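Local coordinates for RavO (Legionella pneumophila subsp. pneumophila, PDB 6DM4), which binds a phosphotyrosine peptide of human Shc1 through the SH2 domain that this chain represents, one part of a longer Legionella protein that probably recognises phosphotyrosine proteins, at residues E11-H17 / G100-L105; E38-R42 / L105-T110; N53-A59 / I71-K77. The contacts are given in a common frame with arbitrary orientation. Where two conformers were deposited one is given. Residues are numbered along the deposited sequence.

Interaction 1: residues E11-H17 / G100-L105; sequences EIFVDRH and GVMATL. With SO4 (sulfate ion), chain H.
This is a partly buried helix-to-helix contact. The C-terminal end of helix 4-13 and the loop after it meet the first turn of helix 101-119, on one side of the SH2 sheet. E11 lies nearest V101 (CA to CA 6.6 Å) and I12 nearest M102 (6.3 Å). G100 is the N-cap residue, with phi/psi 112/-171; a CB there would clash with E11 OE2. T104 N and T104 OG1 both bond back to G100 O, at 3.0 and 2.8 Å. The key bond runs from V101 N to E11 OE2 (3.0 Å, 164°), with E11 chi1 -108°, between wells, and chi2 t. Water 1 links E11 OE2 (2.4 Å) to M102 N (2.8 Å). Beneath, I12 (mt) packs CG1 on V101 CG1 at 4.0 Å and CD1 on L105 CD1 at 3.9 Å. M102 (mmm) fills the gap before the loop: its CG lies 3.6 Å from E11 O and 3.4 Å from D15 OD1. The loop is held by an Asx turn. D15 OD2 accepts from H17 N and from H17 ND1, both at 2.8 Å. R16 NH1 and NH2 bond sulfate O1 and O4 at 3.0 and 2.9 Å, while H17 NE2 makes weaker bonds to the ion, which probably came from the crystallisation liquor. The E11 carboxylate thus bonds V101 N directly and M102 N through water, a charge placed favourably for the helix dipole.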
loop_
_atom_site.group_PDB
_atom_site.type_symbol
_atom_site.label_atom_id
_atom_site.label_comp_id
_atom_site.label_asym_id
_atom_site.label_seq_id
_atom_site.Cartn_x
_atom_site.Cartn_y
_atom_site.Cartn_z
ATOM N N GLU A 11 2.589 5.089 2.016
ATOM C CA GLU A 11 4.019 5.297 2.215
ATOM C C GLU A 11 4.747 3.970 2.395
ATOM O O GLU A 11 5.860 3.792 1.891
ATOM C CB GLU A 11 4.245 6.203 3.428
ATOM C CG GLU A 11 4.708 7.610 3.075
ATOM C CD GLU A 11 4.862 8.503 4.295
ATOM O OE1 GLU A 11 3.834 8.898 4.885
ATOM O OE2 GLU A 11 6.015 8.815 4.664
ATOM N N ILE A 12 4.127 3.024 3.100
ATOM C CA ILE A 12 4.775 1.738 3.355
ATOM C C ILE A 12 4.728 0.855 2.115
ATOM O O ILE A 12 5.745 0.288 1.699
ATOM C CB ILE A 12 4.124 1.042 4.567
ATOM C CG1 ILE A 12 4.354 1.853 5.843
ATOM C CG2 ILE A 12 4.661 -0.391 4.749
ATOM C CD1 ILE A 12 3.722 1.233 7.072
ATOM N N PHE A 13 3.550 0.729 1.502
ATOM C CA PHE A 13 3.358 -0.281 0.467
ATOM C C PHE A 13 4.051 0.068 -0.843
ATOM O O PHE A 13 4.302 -0.835 -1.651
ATOM C CB PHE A 13 1.867 -0.505 0.220
ATOM C CG PHE A 13 1.155 -1.163 1.370
ATOM C CD1 PHE A 13 1.850 -1.945 2.277
ATOM C CD2 PHE A 13 -0.212 -1.001 1.542
ATOM C CE1 PHE A 13 1.194 -2.551 3.337
ATOM C CE2 PHE A 13 -0.875 -1.605 2.599
ATOM C CZ PHE A 13 -0.174 -2.380 3.497
ATOM N N VAL A 14 4.365 1.344 -1.089
ATOM C CA VAL A 14 5.105 1.687 -2.303
ATOM C C VAL A 14 6.605 1.515 -2.136
ATOM O O VAL A 14 7.337 1.574 -3.133
ATOM C CB VAL A 14 4.845 3.132 -2.784
ATOM C CG1 VAL A 14 3.354 3.424 -2.889
ATOM C CG2 VAL A 14 5.515 4.132 -1.852
ATOM N N ASP A 15 7.087 1.317 -0.915
ATOM C CA ASP A 15 8.519 1.289 -0.673
ATOM C C ASP A 15 9.101 -0.047 -1.122
ATOM O O ASP A 15 8.458 -1.094 -1.011
ATOM C CB ASP A 15 8.819 1.524 0.808
ATOM C CG ASP A 15 10.300 1.677 1.088
ATOM O OD1 ASP A 15 10.796 2.821 1.065
ATOM O OD2 ASP A 15 10.974 0.648 1.313
ATOM N N ARG A 16 10.334 -0.001 -1.634
ATOM C CA ARG A 16 10.960 -1.210 -2.163
ATOM C C ARG A 16 11.192 -2.267 -1.093
ATOM O O ARG A 16 11.303 -3.454 -1.426
ATOM C CB ARG A 16 12.284 -0.869 -2.849
ATOM C CG ARG A 16 13.332 -0.249 -1.943
ATOM C CD ARG A 16 14.609 0.051 -2.718
ATOM N NE ARG A 16 15.691 0.499 -1.849
ATOM C CZ ARG A 16 16.516 -0.321 -1.206
ATOM N NH1 ARG A 16 16.385 -1.636 -1.331
ATOM N NH2 ARG A 16 17.475 0.175 -0.434
ATOM N N HIS A 17 11.265 -1.873 0.181
ATOM C CA HIS A 17 11.443 -2.850 1.246
ATOM C C HIS A 17 10.200 -3.696 1.478
ATOM O O HIS A 17 10.312 -4.775 2.072
ATOM C CB HIS A 17 11.830 -2.162 2.557
ATOM C CG HIS A 17 13.201 -1.563 2.550
ATOM N ND1 HIS A 17 13.443 -0.267 2.151
ATOM C CD2 HIS A 17 14.403 -2.081 2.900
ATOM C CE1 HIS A 17 14.735 -0.011 2.254
ATOM N NE2 HIS A 17 15.340 -1.094 2.707
ATOM N N GLY A 100 9.500 11.153 7.330
ATOM C CA GLY A 100 8.308 10.383 7.051
ATOM C C GLY A 100 8.348 8.982 7.635
ATOM O O GLY A 100 9.235 8.609 8.413
ATOM N N VAL A 101 7.349 8.196 7.230
ATOM C CA VAL A 101 7.088 6.920 7.884
ATOM C C VAL A 101 8.198 5.922 7.583
ATOM O O VAL A 101 8.703 5.245 8.486
ATOM C CB VAL A 101 5.711 6.374 7.464
ATOM C CG1 VAL A 101 5.499 4.977 8.027
ATOM C CG2 VAL A 101 4.609 7.316 7.922
ATOM N N MET A 102 8.588 5.803 6.312
ATOM C CA MET A 102 9.629 4.836 5.975
ATOM C C MET A 102 10.955 5.226 6.613
ATOM O O MET A 102 11.707 4.364 7.078
ATOM C CB MET A 102 9.784 4.708 4.459
ATOM C CG MET A 102 8.898 3.655 3.790
ATOM S SD MET A 102 8.829 2.041 4.612
ATOM C CE MET A 102 10.574 1.663 4.821
ATOM N N ALA A 103 11.254 6.528 6.652
ATOM C CA ALA A 103 12.442 6.982 7.366
ATOM C C ALA A 103 12.376 6.608 8.836
ATOM O O ALA A 103 13.411 6.325 9.453
ATOM C CB ALA A 103 12.616 8.493 7.215
ATOM N N THR A 104 11.169 6.576 9.406
ATOM C CA THR A 104 11.008 6.220 10.812
ATOM C C THR A 104 11.210 4.727 11.024
ATOM O O THR A 104 12.003 4.311 11.880
ATOM C CB THR A 104 9.624 6.645 11.305
ATOM O OG1 THR A 104 9.462 8.058 11.124
ATOM C CG2 THR A 104 9.460 6.303 12.775
ATOM N N LEU A 105 10.487 3.907 10.256
ATOM C CA LEU A 105 10.614 2.459 10.370
ATOM C C LEU A 105 12.048 2.012 10.128
ATOM O O LEU A 105 12.562 1.143 10.843
ATOM C CB LEU A 105 9.661 1.780 9.386
ATOM C CG LEU A 105 8.190 1.793 9.797
ATOM C CD1 LEU A 105 7.301 1.365 8.633
ATOM C CD2 LEU A 105 7.974 0.902 11.015
HETATM S S SO4 H . 18.576 -2.592 1.794
HETATM O O1 SO4 H . 18.323 -3.049 0.428
HETATM O O2 SO4 H . 19.810 -3.195 2.292
HETATM O O3 SO4 H . 17.461 -2.985 2.651
HETATM O O4 SO4 H . 18.721 -1.140 1.808
HETATM O O HOH W 1 7.752 7.232 4.068
#

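Interaction 2: residues E38-R42 / L105-T110; sequences EFILR and LTQHIT. With SO4 (sulfate ion), chain H.
The ring of F39 is the main bump here. Its chi1 is p (69°), chi2 -87°, and its CA-to-CB bond points at helix 101-119. It settles against the ridge formed by T106, I109 and T110. I109 CB lies over one ring face, and F39 CB meets I109 CG2 at 3.7 Å. T106 OG1 sits at the ring edge, 3.6 Å from F39 CZ; its hydrogen bond goes to M102 O. T110 CG2 approaches F39 CD1 at 4.2 Å. In SH2 domains a central antiparallel sheet is flanked by helices, and here strand 40-43 and the residues leading into it pack on the C-terminal helix. Two residues on, L41 (mt) projects to the same side. It fits between L105 and I109, one turn apart: CD1 lies 4.2 Å from L105 CD1, CD2 3.8 Å from I109 CD1. The nearest CA pairs are F39-I109 (7.6 Å) and L41-L105 (9.4 Å). I40 turns away, toward helix 25-34. Ahead of the strand, E38 N donates to sulfate O2 at 2.9 Å and O3 at 3.1 Å.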
loop_
_atom_site.group_PDB
_atom_site.type_symbol
_atom_site.label_atom_id
_atom_site.label_comp_id
_atom_site.label_asym_id
_atom_site.label_seq_id
_atom_site.Cartn_x
_atom_site.Cartn_y
_atom_site.Cartn_z
ATOM N N GLU A 38 18.943 -5.346 3.983
ATOM C CA GLU A 38 19.080 -5.102 5.416
ATOM C C GLU A 38 17.811 -5.481 6.167
ATOM O O GLU A 38 17.880 -5.972 7.299
ATOM C CB GLU A 38 19.451 -3.643 5.682
ATOM C CG GLU A 38 20.916 -3.311 5.417
ATOM C CD GLU A 38 21.881 -4.110 6.287
ATOM O OE1 GLU A 38 21.566 -4.364 7.471
ATOM O OE2 GLU A 38 22.961 -4.487 5.779
ATOM N N PHE A 39 16.645 -5.253 5.569
ATOM C CA PHE A 39 15.398 -5.696 6.177
ATOM C C PHE A 39 14.323 -5.739 5.108
ATOM O O PHE A 39 14.482 -5.179 4.022
ATOM C CB PHE A 39 14.961 -4.785 7.340
ATOM C CG PHE A 39 14.521 -3.406 6.915
ATOM C CD1 PHE A 39 15.446 -2.381 6.770
ATOM C CD2 PHE A 39 13.181 -3.129 6.684
ATOM C CE1 PHE A 39 15.040 -1.105 6.388
ATOM C CE2 PHE A 39 12.767 -1.853 6.296
ATOM C CZ PHE A 39 13.699 -0.843 6.148
ATOM N N ILE A 40 13.226 -6.422 5.426
ATOM C CA ILE A 40 12.016 -6.338 4.621
ATOM C C ILE A 40 10.848 -5.932 5.505
ATOM O O ILE A 40 10.866 -6.094 6.727
ATOM C CB ILE A 40 11.690 -7.656 3.899
ATOM C CG1 ILE A 40 11.431 -8.783 4.911
ATOM C CG2 ILE A 40 12.797 -7.984 2.938
ATOM C CD1 ILE A 40 10.967 -10.098 4.277
ATOM N N LEU A 41 9.820 -5.406 4.857
ATOM C CA LEU A 41 8.505 -5.228 5.446
ATOM C C LEU A 41 7.532 -6.174 4.755
ATOM O O LEU A 41 7.714 -6.532 3.585
ATOM C CB LEU A 41 8.029 -3.782 5.308
ATOM C CG LEU A 41 8.910 -2.754 6.018
ATOM C CD1 LEU A 41 8.489 -1.352 5.661
ATOM C CD2 LEU A 41 8.832 -2.959 7.514
ATOM N N ARG A 42 6.509 -6.597 5.488
ATOM C CA ARG A 42 5.615 -7.614 4.955
ATOM C C ARG A 42 4.281 -7.521 5.665
ATOM O O ARG A 42 4.162 -6.915 6.734
ATOM C CB ARG A 42 6.197 -9.026 5.118
ATOM C CG ARG A 42 6.620 -9.345 6.539
ATOM C CD ARG A 42 7.242 -10.722 6.641
ATOM N NE ARG A 42 7.703 -11.021 7.993
ATOM C CZ ARG A 42 6.904 -11.394 8.985
ATOM N NH1 ARG A 42 5.599 -11.515 8.772
ATOM N NH2 ARG A 42 7.406 -11.658 10.187
ATOM N N LEU A 105 10.487 3.907 10.256
ATOM C CA LEU A 105 10.614 2.459 10.370
ATOM C C LEU A 105 12.048 2.012 10.128
ATOM O O LEU A 105 12.562 1.143 10.843
ATOM C CB LEU A 105 9.661 1.780 9.386
ATOM C CG LEU A 105 8.190 1.793 9.797
ATOM C CD1 LEU A 105 7.301 1.365 8.633
ATOM C CD2 LEU A 105 7.974 0.902 11.015
ATOM N N THR A 106 12.720 2.615 9.145
ATOM C CA THR A 106 14.105 2.254 8.864
ATOM C C THR A 106 14.984 2.444 10.096
ATOM O O THR A 106 15.808 1.581 10.426
ATOM C CB THR A 106 14.635 3.072 7.689
ATOM O OG1 THR A 106 13.893 2.740 6.508
ATOM C CG2 THR A 106 16.108 2.770 7.448
ATOM N N GLN A 107 14.813 3.565 10.799
ATOM C CA GLN A 107 15.599 3.796 12.008
ATOM C C GLN A 107 15.236 2.809 13.110
ATOM O O GLN A 107 16.120 2.288 13.794
ATOM C CB GLN A 107 15.413 5.235 12.495
ATOM C CG GLN A 107 16.036 6.264 11.575
ATOM C CD GLN A 107 17.525 6.043 11.400
ATOM O OE1 GLN A 107 18.248 5.824 12.373
ATOM N NE2 GLN A 107 17.995 6.113 10.161
ATOM N N HIS A 108 13.945 2.539 13.302
ATOM C CA HIS A 108 13.528 1.617 14.357
ATOM C C HIS A 108 14.037 0.208 14.089
ATOM O O HIS A 108 14.428 -0.508 15.019
ATOM C CB HIS A 108 12.002 1.620 14.481
ATOM C CG HIS A 108 11.488 0.957 15.721
ATOM N ND1 HIS A 108 11.206 -0.391 15.783
ATOM C CD2 HIS A 108 11.184 1.460 16.941
ATOM C CE1 HIS A 108 10.761 -0.691 16.991
ATOM N NE2 HIS A 108 10.738 0.415 17.712
ATOM N N ILE A 109 14.041 -0.207 12.820
ATOM C CA ILE A 109 14.442 -1.566 12.469
ATOM C C ILE A 109 15.959 -1.711 12.483
ATOM O O ILE A 109 16.498 -2.665 13.054
ATOM C CB ILE A 109 13.853 -1.955 11.099
ATOM C CG1 ILE A 109 12.333 -2.058 11.180
ATOM C CG2 ILE A 109 14.430 -3.287 10.626
ATOM C CD1 ILE A 109 11.621 -1.766 9.870
ATOM N N THR A 110 16.675 -0.787 11.833
ATOM C CA THR A 110 18.119 -0.955 11.706
ATOM C C THR A 110 18.832 -0.741 13.034
ATOM O O THR A 110 19.821 -1.424 13.319
ATOM C CB THR A 110 18.685 -0.014 10.643
ATOM O OG1 THR A 110 18.410 1.340 11.000
ATOM C CG2 THR A 110 18.073 -0.314 9.276
HETATM S S SO4 H . 18.576 -2.592 1.794
HETATM O O1 SO4 H . 18.323 -3.049 0.428
HETATM O O2 SO4 H . 19.810 -3.195 2.292
HETATM O O3 SO4 H . 17.461 -2.985 2.651
HETATM O O4 SO4 H . 18.721 -1.140 1.808
#

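Interaction 3: residues N53-A59 / I71-K77; sequences NKYVFIA and IRYGINK
Y55 turns its ring edge to the neighbouring strand, with CD2 3.9 Å from G74 C and CE2 4.0 Å from N76 CB. The two strands form the central antiparallel hairpin of the SH2 sheet, 55-64 with 67-76. The segment axes cross at 152°, 4.3 Å apart. V56-I75 and I58-Y73 are hydrogen-bonded pairs: V56 N to I75 O and I75 N to V56 O are both 2.9 Å, I58 N to Y73 O 2.9 Å, Y73 N to I58 O 2.7 Å. F57-G74 and A59-R72 are non-hydrogen-bonded pairs. A CB on G74 would sit tight against Y55 CD2. V56, I58, Y73 and I75 share one face, where I58 CG1 meets I75 CD1 at 4.4 Å and helices 4-13 and 101-119 pack. F57, A59 and R72 are on the other; R72 NH2 bonds the peptide's modified side chain, consistent with phosphotyrosine recognition. At the open end water 3 joins K54 O (2.8 Å) to K77 N (2.9 Å), and K77 NZ donates a very short hydrogen bond to poorly ordered N53 OD1 (2.5 Å).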
loop_
_atom_site.group_PDB
_atom_site.type_symbol
_atom_site.label_atom_id
_atom_site.label_comp_id
_atom_site.label_asym_id
_atom_site.label_seq_id
_atom_site.Cartn_x
_atom_site.Cartn_y
_atom_site.Cartn_z
ATOM N N ASN A 53 -9.955 -5.615 14.444
ATOM C CA ASN A 53 -9.804 -4.526 13.479
ATOM C C ASN A 53 -9.661 -3.164 14.159
ATOM O O ASN A 53 -10.468 -2.252 13.971
ATOM C CB ASN A 53 -10.972 -4.523 12.490
ATOM C CG ASN A 53 -10.604 -3.899 11.156
ATOM O OD1 ASN A 53 -10.928 -2.742 10.887
ATOM N ND2 ASN A 53 -9.920 -4.665 10.313
ATOM N N LYS A 54 -8.605 -3.034 14.958
ATOM C CA LYS A 54 -8.183 -1.728 15.443
ATOM C C LYS A 54 -6.899 -1.244 14.792
ATOM O O LYS A 54 -6.696 -0.034 14.674
ATOM C CB LYS A 54 -8.004 -1.746 16.969
ATOM C CG LYS A 54 -7.669 -0.382 17.567
ATOM C CD LYS A 54 -7.935 -0.315 19.063
ATOM C CE LYS A 54 -7.140 0.813 19.710
ATOM N NZ LYS A 54 -7.205 2.076 18.915
ATOM N N TYR A 55 -6.042 -2.159 14.346
ATOM C CA TYR A 55 -4.816 -1.809 13.650
ATOM C C TYR A 55 -4.733 -2.569 12.337
ATOM O O TYR A 55 -5.303 -3.653 12.189
ATOM C CB TYR A 55 -3.565 -2.139 14.477
ATOM C CG TYR A 55 -3.501 -1.483 15.832
ATOM C CD1 TYR A 55 -4.053 -2.097 16.948
ATOM C CD2 TYR A 55 -2.872 -0.261 16.000
ATOM C CE1 TYR A 55 -3.994 -1.501 18.193
ATOM C CE2 TYR A 55 -2.808 0.346 17.243
ATOM C CZ TYR A 55 -3.369 -0.279 18.335
ATOM O OH TYR A 55 -3.304 0.322 19.572
ATOM N N VAL A 56 -4.014 -1.990 11.388
ATOM C CA VAL A 56 -3.443 -2.749 10.281
ATOM C C VAL A 56 -2.016 -3.100 10.673
ATOM O O VAL A 56 -1.244 -2.222 11.077
ATOM C CB VAL A 56 -3.482 -1.945 8.970
ATOM C CG1 VAL A 56 -2.721 -2.677 7.869
ATOM C CG2 VAL A 56 -4.922 -1.695 8.549
ATOM N N PHE A 57 -1.667 -4.379 10.575
ATOM C CA PHE A 57 -0.412 -4.877 11.118
ATOM C C PHE A 57 0.607 -5.075 10.003
ATOM O O PHE A 57 0.301 -5.678 8.969
ATOM C CB PHE A 57 -0.633 -6.187 11.874
ATOM C CG PHE A 57 -1.504 -6.046 13.095
ATOM C CD1 PHE A 57 -0.959 -5.670 14.309
ATOM C CD2 PHE A 57 -2.864 -6.309 13.030
ATOM C CE1 PHE A 57 -1.760 -5.549 15.439
ATOM C CE2 PHE A 57 -3.663 -6.190 14.151
ATOM C CZ PHE A 57 -3.111 -5.807 15.356
ATOM N N ILE A 58 1.815 -4.565 10.224
ATOM C CA ILE A 58 2.934 -4.709 9.301
ATOM C C ILE A 58 4.119 -5.238 10.089
ATOM O O ILE A 58 4.440 -4.707 11.157
ATOM C CB ILE A 58 3.301 -3.374 8.625
ATOM C CG1 ILE A 58 2.070 -2.735 7.979
ATOM C CG2 ILE A 58 4.412 -3.593 7.604
ATOM C CD1 ILE A 58 1.480 -3.551 6.872
ATOM N N ALA A 59 4.771 -6.276 9.571
ATOM C CA ALA A 59 5.944 -6.827 10.226
ATOM C C ALA A 59 7.204 -6.453 9.460
ATOM O O ALA A 59 7.198 -6.347 8.231
ATOM C CB ALA A 59 5.856 -8.354 10.354
ATOM N N ILE A 71 9.867 -7.773 13.811
ATOM C CA ILE A 71 9.245 -6.756 14.654
ATOM C C ILE A 71 7.852 -6.508 14.100
ATOM O O ILE A 71 7.686 -6.359 12.886
ATOM C CB ILE A 71 10.048 -5.441 14.667
ATOM C CG1 ILE A 71 11.515 -5.686 15.007
ATOM C CG2 ILE A 71 9.429 -4.440 15.645
ATOM C CD1 ILE A 71 12.390 -4.483 14.716
ATOM N N ARG A 72 6.851 -6.463 14.972
ATOM C CA ARG A 72 5.485 -6.218 14.529
ATOM C C ARG A 72 5.102 -4.765 14.781
ATOM O O ARG A 72 5.323 -4.241 15.878
ATOM C CB ARG A 72 4.494 -7.150 15.225
ATOM C CG ARG A 72 3.079 -6.998 14.684
ATOM C CD ARG A 72 2.099 -7.879 15.419
ATOM N NE ARG A 72 2.392 -9.293 15.214
ATOM C CZ ARG A 72 1.882 -10.268 15.957
ATOM N NH1 ARG A 72 1.055 -9.973 16.951
ATOM N NH2 ARG A 72 2.196 -11.536 15.709
ATOM N N TYR A 73 4.528 -4.124 13.762
ATOM C CA TYR A 73 4.052 -2.751 13.850
ATOM C C TYR A 73 2.556 -2.703 13.570
ATOM O O TYR A 73 2.004 -3.578 12.896
ATOM C CB TYR A 73 4.790 -1.835 12.862
ATOM C CG TYR A 73 6.271 -1.754 13.131
ATOM C CD1 TYR A 73 6.773 -0.936 14.138
ATOM C CD2 TYR A 73 7.167 -2.503 12.388
ATOM C CE1 TYR A 73 8.126 -0.866 14.388
ATOM C CE2 TYR A 73 8.520 -2.445 12.631
ATOM C CZ TYR A 73 8.996 -1.633 13.629
ATOM O OH TYR A 73 10.350 -1.584 13.865
ATOM N N GLY A 74 1.909 -1.665 14.084
ATOM C CA GLY A 74 0.489 -1.471 13.858
ATOM C C GLY A 74 0.191 -0.025 13.528
ATOM O O GLY A 74 0.838 0.894 14.033
ATOM N N ILE A 75 -0.806 0.165 12.664
ATOM C CA ILE A 75 -1.308 1.484 12.290
ATOM C C ILE A 75 -2.780 1.549 12.670
ATOM O O ILE A 75 -3.569 0.699 12.242
ATOM C CB ILE A 75 -1.133 1.759 10.784
ATOM C CG1 ILE A 75 0.291 1.444 10.328
ATOM C CG2 ILE A 75 -1.507 3.206 10.453
ATOM C CD1 ILE A 75 0.414 1.286 8.816
ATOM N N ASN A 76 -3.157 2.557 13.455
ATOM C CA ASN A 76 -4.549 2.660 13.864
ATOM C C ASN A 76 -5.345 3.456 12.829
ATOM O O ASN A 76 -4.800 3.952 11.842
ATOM C CB ASN A 76 -4.665 3.240 15.282
ATOM C CG ASN A 76 -4.297 4.727 15.385
ATOM O OD1 ASN A 76 -4.264 5.470 14.404
ATOM N ND2 ASN A 76 -4.045 5.164 16.613
ATOM N N LYS A 77 -6.656 3.587 13.070
ATOM C CA LYS A 77 -7.553 4.192 12.085
ATOM C C LYS A 77 -7.181 5.636 11.772
ATOM O O LYS A 77 -7.441 6.115 10.662
ATOM C CB LYS A 77 -9.002 4.129 12.574
ATOM C CG LYS A 77 -9.513 2.734 12.896
ATOM C CD LYS A 77 -9.809 1.940 11.635
ATOM C CE LYS A 77 -9.273 0.520 11.740
ATOM N NZ LYS A 77 -10.019 -0.422 10.859
HETATM O O HOH W 2 -4.648 3.381 18.844
HETATM O O HOH W 3 -7.734 2.395 15.439
#

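In the fold
Interaction 3, largely buried but exposed at K54, holds two neighbouring strands by backbone bonds. Interactions 1 and 2 set helix 101-119 against other elements and share L105. Interaction 2 is buried and apolar across its segments. Interaction 1 is only partly buried, and adds a carboxylate and a water to its apolar part. The two meet where H17 O probably bonds L41 N and M102 SD packs on L41 CD1, and one sulfate touches both. Interaction 3 joins this core through I75 CD1 on I12 CD1 and Y73 CE2 on L105 CD2. R42 N probably bonds A59 O, tying strand 40-43 to the hairpin. R42 and R72, from interactions 2 and 3, both bond the bound peptide.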